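PDB 4OGG: protein DJ-1 homolog D from Arabidopsis thaliana, which belongs to the DJ-1/PfpI family and carries two copies of the family's alpha/beta fold in a single chain. Local coordinates for residues C[32-37]-C[64-69]; C[99-104]-C[124-129]; C[204-209]-C[236-241]. All coordinates share one frame; numbering follows the deposited sequence.

Interaction 1 of 3, residues C[32-37]-C[64-69]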
# COMPACT_ATOMS: atom_id res chain seq x y z
N VAL C 32 17.26 11.88 -26.15
CA VAL C 32 16.51 12.51 -25.07
C VAL C 32 17.27 12.56 -23.75
O VAL C 32 17.81 11.55 -23.28
CB VAL C 32 15.18 11.77 -24.81
CG1 VAL C 32 14.36 12.52 -23.76
CG2 VAL C 32 14.40 11.64 -26.11
N HIS C 33 17.30 13.75 -23.16
CA HIS C 33 17.97 13.96 -21.87
C HIS C 33 16.92 14.31 -20.83
O HIS C 33 15.96 15.04 -21.11
CB HIS C 33 18.99 15.10 -21.99
CG HIS C 33 20.22 14.73 -22.75
ND1 HIS C 33 21.21 15.63 -23.04
CD2 HIS C 33 20.62 13.54 -23.28
CE1 HIS C 33 22.18 15.02 -23.71
NE2 HIS C 33 21.84 13.75 -23.87
N THR C 34 17.10 13.80 -19.62
CA THR C 34 16.16 14.06 -18.53
C THR C 34 16.88 14.72 -17.37
O THR C 34 17.93 14.25 -16.94
CB THR C 34 15.53 12.75 -18.04
OG1 THR C 34 16.57 11.83 -17.68
CG2 THR C 34 14.66 12.13 -19.13
N VAL C 35 16.30 15.79 -16.85
CA VAL C 35 16.90 16.54 -15.76
C VAL C 35 15.89 16.94 -14.69
O VAL C 35 14.69 17.06 -14.96
CB VAL C 35 17.58 17.83 -16.28
CG1 VAL C 35 18.69 17.48 -17.27
CG2 VAL C 35 16.55 18.74 -16.94
N CYS C 36 16.38 17.15 -13.47
CA CYS C 36 15.54 17.58 -12.36
C CYS C 36 16.38 18.55 -11.55
O CYS C 36 17.52 18.24 -11.20
CB CYS C 36 15.15 16.39 -11.49
SG CYS C 36 14.22 16.87 -10.00
N PRO C 37 15.83 19.74 -11.24
CA PRO C 37 16.62 20.70 -10.46
C PRO C 37 17.16 20.09 -9.17
O PRO C 37 16.46 19.34 -8.48
CB PRO C 37 15.64 21.84 -10.21
CG PRO C 37 14.29 21.15 -10.25
CD PRO C 37 14.45 20.22 -11.42
N HIS C 64 7.16 3.63 -10.96
CA HIS C 64 8.55 3.21 -11.02
C HIS C 64 9.44 4.39 -10.65
O HIS C 64 9.10 5.54 -10.94
CB HIS C 64 8.97 2.80 -12.44
CG HIS C 64 8.10 1.78 -13.10
ND1 HIS C 64 6.85 2.08 -13.61
CD2 HIS C 64 8.33 0.48 -13.41
CE1 HIS C 64 6.36 1.01 -14.21
NE2 HIS C 64 7.23 0.03 -14.10
N ASN C 65 10.57 4.13 -10.01
CA ASN C 65 11.48 5.23 -9.72
C ASN C 65 12.09 5.52 -11.09
O ASN C 65 12.38 4.59 -11.85
CB ASN C 65 12.57 4.80 -8.74
CG ASN C 65 12.03 4.56 -7.35
OD1 ASN C 65 11.26 5.37 -6.83
ND2 ASN C 65 12.45 3.46 -6.73
N PHE C 66 12.25 6.80 -11.42
CA PHE C 66 12.82 7.18 -12.71
C PHE C 66 14.26 7.67 -12.58
O PHE C 66 14.53 8.60 -11.82
CB PHE C 66 11.98 8.29 -13.35
CG PHE C 66 12.35 8.57 -14.77
CD1 PHE C 66 11.81 7.82 -15.81
CD2 PHE C 66 13.29 9.55 -15.08
CE1 PHE C 66 12.20 8.04 -17.13
CE2 PHE C 66 13.69 9.77 -16.39
CZ PHE C 66 13.14 9.01 -17.42
N THR C 67 15.16 7.06 -13.34
CA THR C 67 16.57 7.43 -13.30
C THR C 67 16.91 8.49 -14.34
O THR C 67 16.72 8.28 -15.54
CB THR C 67 17.48 6.20 -13.52
OG1 THR C 67 17.14 5.18 -12.58
CG2 THR C 67 18.94 6.59 -13.34
N LEU C 68 17.41 9.63 -13.88
CA LEU C 68 17.79 10.74 -14.75
C LEU C 68 19.08 10.41 -15.48
O LEU C 68 19.93 9.70 -14.94
CB LEU C 68 17.99 12.00 -13.91
CG LEU C 68 16.80 12.39 -13.02
CD1 LEU C 68 17.23 13.47 -12.04
CD2 LEU C 68 15.63 12.86 -13.89
N ASN C 69 19.24 10.93 -16.70
CA ASN C 69 20.45 10.68 -17.47
C ASN C 69 21.23 11.95 -17.76
O ASN C 69 22.23 11.93 -18.48
CB ASN C 69 20.14 9.94 -18.78
CG ASN C 69 19.37 10.79 -19.78
OD1 ASN C 69 19.12 11.97 -19.56
ND2 ASN C 69 19.00 10.17 -20.90
O HOH W 1 16.64 9.14 -18.10
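Asn-69 uses both ends of its side-chain amide to grip the backbone at Val-32 and Thr-34. ND2 of Asn-69 donates to Val-32 O at 3.0 Å. This bond is nearly straight (167° at the hydrogen). It lies in the plane of the Val-32 carbonyl and close to the amide plane of Asn-69. The other end of the amide works as acceptor: Thr-34 N donates to Asn-69 OD1 at 2.7 Å, with the donor tilted 27° from the plane of the Asn-69 side-chain carbonyl. The two bonds together fix the rotation of the Asn-69 amide.

The side chains of Thr-34 and Asn-69 cross at about a right angle. OG1 of Thr-34 sits between its own backbone N and carbonyl carbon (chi1 55°), and it accepts from Asn-69 N at 3.0 Å. A water links the same OG1 to the backbone: it lies 2.7 Å from Thr-34 OG1 and donates to Thr-67 O.

The methyl of Thr-34 serves a different neighbour. Thr-34 and Phe-66 meet tip to tip. CG2 of Thr-34 stands 3.7 Å from CE2 of Phe-66, at the edge of the ring and near its plane. Phe-22 of helix 15-27 meets the Phe-66 ring edge-to-face. Further along, CD1 of Leu-68 packs on CB of Cys-36 at 3.6 Å, and Leu-68 also touches Cys-45.

His-33 and Val-35 bond through their backbones to strand 3-8 and to Cys-9 just after it. Val-32 O and Thr-34 N are taken by Asn-69 instead. Strand 30-35 is outermost in its sheet within this chain. The contact is therefore a side-chain amide standing in for a neighbouring strand at the edge of the central sheet of the DJ-1/PfpI alpha/beta fold.

Interaction 2 of 3, residues C[99-104]-C[124-129]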
# COMPACT_ATOMS: atom_id res chain seq x y z
N SER C 99 15.22 28.56 -11.21
CA SER C 99 15.99 28.02 -12.32
C SER C 99 15.12 27.33 -13.37
O SER C 99 15.46 27.31 -14.56
CB SER C 99 17.05 27.04 -11.81
OG SER C 99 16.44 25.98 -11.09
N VAL C 100 14.01 26.76 -12.93
CA VAL C 100 13.10 26.07 -13.84
C VAL C 100 12.32 27.07 -14.70
O VAL C 100 12.25 26.93 -15.92
CB VAL C 100 12.11 25.17 -13.08
CG1 VAL C 100 11.04 24.63 -14.03
CG2 VAL C 100 12.87 24.01 -12.44
N VAL C 101 11.73 28.08 -14.07
CA VAL C 101 10.98 29.08 -14.82
C VAL C 101 11.92 29.76 -15.81
O VAL C 101 11.54 30.08 -16.93
CB VAL C 101 10.34 30.15 -13.90
CG1 VAL C 101 9.36 29.49 -12.94
CG2 VAL C 101 11.41 30.88 -13.12
N GLU C 102 13.16 29.97 -15.38
CA GLU C 102 14.17 30.60 -16.23
C GLU C 102 14.41 29.75 -17.47
O GLU C 102 14.44 30.27 -18.59
CB GLU C 102 15.49 30.74 -15.47
CG GLU C 102 16.63 31.28 -16.31
CD GLU C 102 17.98 30.76 -15.86
OE1 GLU C 102 18.27 30.85 -14.65
OE2 GLU C 102 18.74 30.26 -16.71
N LEU C 103 14.58 28.45 -17.26
CA LEU C 103 14.82 27.52 -18.35
C LEU C 103 13.68 27.52 -19.36
O LEU C 103 13.91 27.60 -20.57
CB LEU C 103 15.04 26.11 -17.79
CG LEU C 103 15.35 24.98 -18.79
CD1 LEU C 103 16.02 23.83 -18.06
CD2 LEU C 103 14.07 24.52 -19.47
N VAL C 104 12.45 27.44 -18.87
CA VAL C 104 11.29 27.43 -19.75
C VAL C 104 11.16 28.74 -20.52
O VAL C 104 10.88 28.74 -21.72
CB VAL C 104 10.00 27.14 -18.95
CG1 VAL C 104 8.78 27.27 -19.85
CG2 VAL C 104 10.07 25.74 -18.37
N LEU C 124 4.32 26.69 -17.31
CA LEU C 124 4.22 27.69 -18.37
C LEU C 124 3.51 28.93 -17.84
O LEU C 124 3.85 30.06 -18.21
CB LEU C 124 3.44 27.12 -19.57
CG LEU C 124 4.02 25.85 -20.20
CD1 LEU C 124 3.18 25.46 -21.41
CD2 LEU C 124 5.46 26.09 -20.62
N ALA C 125 2.53 28.72 -16.96
CA ALA C 125 1.81 29.83 -16.37
C ALA C 125 2.76 30.64 -15.50
O ALA C 125 2.77 31.87 -15.55
CB ALA C 125 0.64 29.32 -15.53
N ALA C 126 3.59 29.95 -14.72
CA ALA C 126 4.55 30.61 -13.84
C ALA C 126 5.61 31.35 -14.65
O ALA C 126 6.11 32.39 -14.21
CB ALA C 126 5.20 29.59 -12.91
N ALA C 127 5.96 30.82 -15.81
CA ALA C 127 6.96 31.44 -16.67
C ALA C 127 6.35 32.58 -17.49
O ALA C 127 7.05 33.30 -18.21
CB ALA C 127 7.57 30.40 -17.61
N ASP C 128 5.03 32.74 -17.36
CA ASP C 128 4.28 33.77 -18.07
C ASP C 128 4.54 33.67 -19.58
O ASP C 128 4.87 34.66 -20.23
CB ASP C 128 4.68 35.15 -17.55
CG ASP C 128 3.83 36.27 -18.13
OD1 ASP C 128 2.60 36.09 -18.24
OD2 ASP C 128 4.39 37.34 -18.46
N THR C 129 4.37 32.46 -20.11
CA THR C 129 4.59 32.23 -21.53
C THR C 129 3.35 31.74 -22.27
O THR C 129 3.46 31.17 -23.35
CB THR C 129 5.71 31.18 -21.74
OG1 THR C 129 5.34 29.94 -21.13
CG2 THR C 129 7.02 31.67 -21.12
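Val-101 and Val-104 meet Leu-124, Ala-126 and Ala-127 without any aromatic ring or planar side chain, so there are no ring faces or edges to fill. The flat group that does take part is a backbone carbonyl: Val-101 O lies 4.0 Å from CB of Ala-127. The backbones come close here, with CA of Val-101 and CA of Ala-127 5.0 Å apart. The small alanine allows this approach.

CG1 of Val-104 carries most of the touching. It lies anti to its backbone N (chi1 174°). It reaches CD2 of Leu-124 at 3.6 Å and CB of Ala-127 at 4.0 Å. The side chains of Val-104 and Leu-124 cross at about a right angle. The CB of Leu-124 points away from helix 98-110, yet its CD2 branch comes back to it. Beside them CG1 of Val-101 meets CB of Ala-126 more loosely, at 4.2 Å.

The 124-129 chain turns off here in a Schellman motif. Asp-128 has positive phi (55°). Thr-129 N donates to Leu-124 O at 3.1 Å, and Asp-128 N donates to Ala-125 O. These bonds stay inside their own segment.

Val-104 also rests on Leu-8, and Leu-124 on Ile-85, both in the central sheet. Ala-126 packs on Leu-336 of the second subunit.

The side chains that meet are all aliphatic, and one backbone carbonyl, that of Val-101, lies against a methyl. No directed polar bond fixes the two segments against each other, so their fit probably rests on shape and burial.

Interaction 3 of 3, residues C[204-209]-C[236-241]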
# COMPACT_ATOMS: atom_id res chain seq x y z
N ASP C 204 -4.39 -9.61 -17.22
CA ASP C 204 -4.24 -9.03 -15.90
C ASP C 204 -2.80 -9.07 -15.42
O ASP C 204 -2.10 -10.08 -15.56
CB ASP C 204 -5.14 -9.74 -14.88
CG ASP C 204 -6.61 -9.49 -15.13
OD1 ASP C 204 -6.94 -8.59 -15.94
OD2 ASP C 204 -7.44 -10.18 -14.50
N TYR C 205 -2.37 -7.95 -14.86
CA TYR C 205 -1.04 -7.80 -14.30
C TYR C 205 0.13 -7.81 -15.28
O TYR C 205 1.23 -8.21 -14.94
CB TYR C 205 -0.83 -8.83 -13.19
CG TYR C 205 -1.89 -8.69 -12.12
CD1 TYR C 205 -1.95 -7.55 -11.32
CD2 TYR C 205 -2.86 -9.67 -11.95
CE1 TYR C 205 -2.97 -7.39 -10.38
CE2 TYR C 205 -3.87 -9.52 -11.01
CZ TYR C 205 -3.92 -8.38 -10.23
OH TYR C 205 -4.93 -8.24 -9.31
N MET C 206 -0.13 -7.38 -16.51
CA MET C 206 0.95 -7.27 -17.47
C MET C 206 1.72 -6.07 -16.92
O MET C 206 1.17 -5.29 -16.14
CB MET C 206 0.40 -6.99 -18.88
CG MET C 206 -0.57 -5.83 -18.95
SD MET C 206 -1.41 -5.77 -20.55
CE MET C 206 -2.95 -5.02 -20.07
N GLU C 207 3.00 -5.92 -17.28
CA GLU C 207 3.79 -4.81 -16.76
C GLU C 207 3.30 -3.46 -17.28
O GLU C 207 3.09 -3.27 -18.48
CB GLU C 207 5.28 -5.00 -17.08
CG GLU C 207 6.22 -4.55 -15.96
CD GLU C 207 6.42 -3.05 -15.90
OE1 GLU C 207 6.80 -2.54 -14.82
OE2 GLU C 207 6.21 -2.37 -16.92
N ASP C 208 3.10 -2.54 -16.34
CA ASP C 208 2.61 -1.17 -16.56
C ASP C 208 3.24 -0.44 -17.75
O ASP C 208 2.53 0.07 -18.62
CB ASP C 208 2.84 -0.39 -15.25
CG ASP C 208 2.48 1.07 -15.35
OD1 ASP C 208 1.30 1.43 -15.09
OD2 ASP C 208 3.38 1.87 -15.68
N TYR C 209 4.57 -0.37 -17.80
CA TYR C 209 5.25 0.30 -18.90
C TYR C 209 5.18 -0.50 -20.20
O TYR C 209 4.98 0.05 -21.28
CB TYR C 209 6.74 0.48 -18.62
CG TYR C 209 7.18 1.55 -17.65
CD1 TYR C 209 6.42 2.70 -17.44
CD2 TYR C 209 8.42 1.45 -17.04
CE1 TYR C 209 6.92 3.74 -16.63
CE2 TYR C 209 8.92 2.46 -16.25
CZ TYR C 209 8.17 3.60 -16.04
OH TYR C 209 8.71 4.59 -15.26
N ASP C 236 -13.52 -2.99 -20.94
CA ASP C 236 -13.08 -3.61 -19.70
C ASP C 236 -11.67 -3.15 -19.40
O ASP C 236 -10.95 -2.71 -20.30
CB ASP C 236 -13.11 -5.14 -19.81
CG ASP C 236 -14.51 -5.70 -19.86
OD1 ASP C 236 -15.35 -5.27 -19.03
OD2 ASP C 236 -14.78 -6.56 -20.72
N ARG C 237 -11.27 -3.25 -18.14
CA ARG C 237 -9.93 -2.84 -17.76
C ARG C 237 -9.14 -3.99 -17.15
O ARG C 237 -9.71 -4.90 -16.54
CB ARG C 237 -9.99 -1.69 -16.76
CG ARG C 237 -10.49 -0.38 -17.35
CD ARG C 237 -10.46 0.73 -16.32
NE ARG C 237 -10.74 2.03 -16.92
CZ ARG C 237 -9.94 2.64 -17.80
NH1 ARG C 237 -8.80 2.06 -18.17
NH2 ARG C 237 -10.27 3.81 -18.30
N CYS C 238 -7.83 -3.94 -17.34
CA CYS C 238 -6.91 -4.94 -16.81
C CYS C 238 -6.00 -4.22 -15.83
O CYS C 238 -5.47 -3.16 -16.14
CB CYS C 238 -6.02 -5.53 -17.90
SG CYS C 238 -6.74 -6.84 -18.89
N PRO C 239 -5.83 -4.78 -14.62
CA PRO C 239 -4.95 -4.12 -13.66
C PRO C 239 -3.53 -4.39 -14.16
O PRO C 239 -3.30 -5.38 -14.86
CB PRO C 239 -5.26 -4.84 -12.36
CG PRO C 239 -5.58 -6.24 -12.83
CD PRO C 239 -6.46 -5.97 -14.03
N THR C 240 -2.58 -3.53 -13.83
CA THR C 240 -1.21 -3.77 -14.27
C THR C 240 -0.27 -3.86 -13.09
O THR C 240 -0.63 -3.49 -11.97
CB THR C 240 -0.71 -2.66 -15.23
OG1 THR C 240 -0.63 -1.42 -14.52
CG2 THR C 240 -1.65 -2.52 -16.42
N ALA C 241 0.93 -4.36 -13.35
CA ALA C 241 1.92 -4.50 -12.30
C ALA C 241 3.13 -3.63 -12.61
O ALA C 241 3.59 -3.58 -13.75
CB ALA C 241 2.36 -5.96 -12.17
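Tyr-205 and Pro-239 pack tightly at one end of this contact. CG of Pro-239 sits over one face of the Tyr-205 ring, 3.9 Å from the ring centroid and 18° off the ring normal. This is a CH-pi contact, displaced a little toward the rim. The backbones join beside it, where Tyr-205 N donates to Pro-239 O at 2.7 Å. Asp-204 sets OD1 3.3 Å from CD of Pro-239, but its salt bridge is to Lys-232. CE of Met-206 touches CB of Cys-238 at 3.8 Å, and both residues are buried.

The pairing continues as a short parallel bridge between Glu-207 and Ala-241. Ala-241 N donates to Met-206 O at 3.0 Å (167° at the hydrogen). Asp-208 N then donates to Ala-241 O at 2.8 Å, from above the carbonyl plane. CA of Glu-207 makes a further CA-H...O contact with the same oxygen, at 3.3 Å. One carbonyl thus meets two neighbouring residues.

The open side lies beyond Cys-238, where the chain diverges and the exposed Arg-237 points away. Pro-239 keeps some exposure, although His-55 of the third subunit packs on it.

Glu-207 is the N-cap of helix 208-221. Its OE2 accepts from Tyr-209 N at 2.7 Å, and its OE1 bonds to His-64 and His-243 N. Strand 237-244 pairs parallel with the short strand 206-207 and antiparallel with strands 252-255 and 259-260. Helix 208-221 starts directly beside this small sheet.

In the fold
From the N terminus the three contacts follow in series; none nests in or crosses another. Interaction 1 closes the excursion from strand 30-35 through strands 44-51 and 59-62, tying the edge of the first central sheet to the small sheet beside it. Interaction 2 closes the path from helix 98-110 through strand 114-116 to helix 121-126. The two touch where Pro-37 meets Val-100. Interaction 3 belongs to the second DJ-1/PfpI copy and closes the path through helix 208-221 and strand 224-228. His-64 of interaction 1 bonds to Glu-207 of interaction 3, joining the two halves. Interactions 2 and 3 lie apart, their centres about 36 Å from each other.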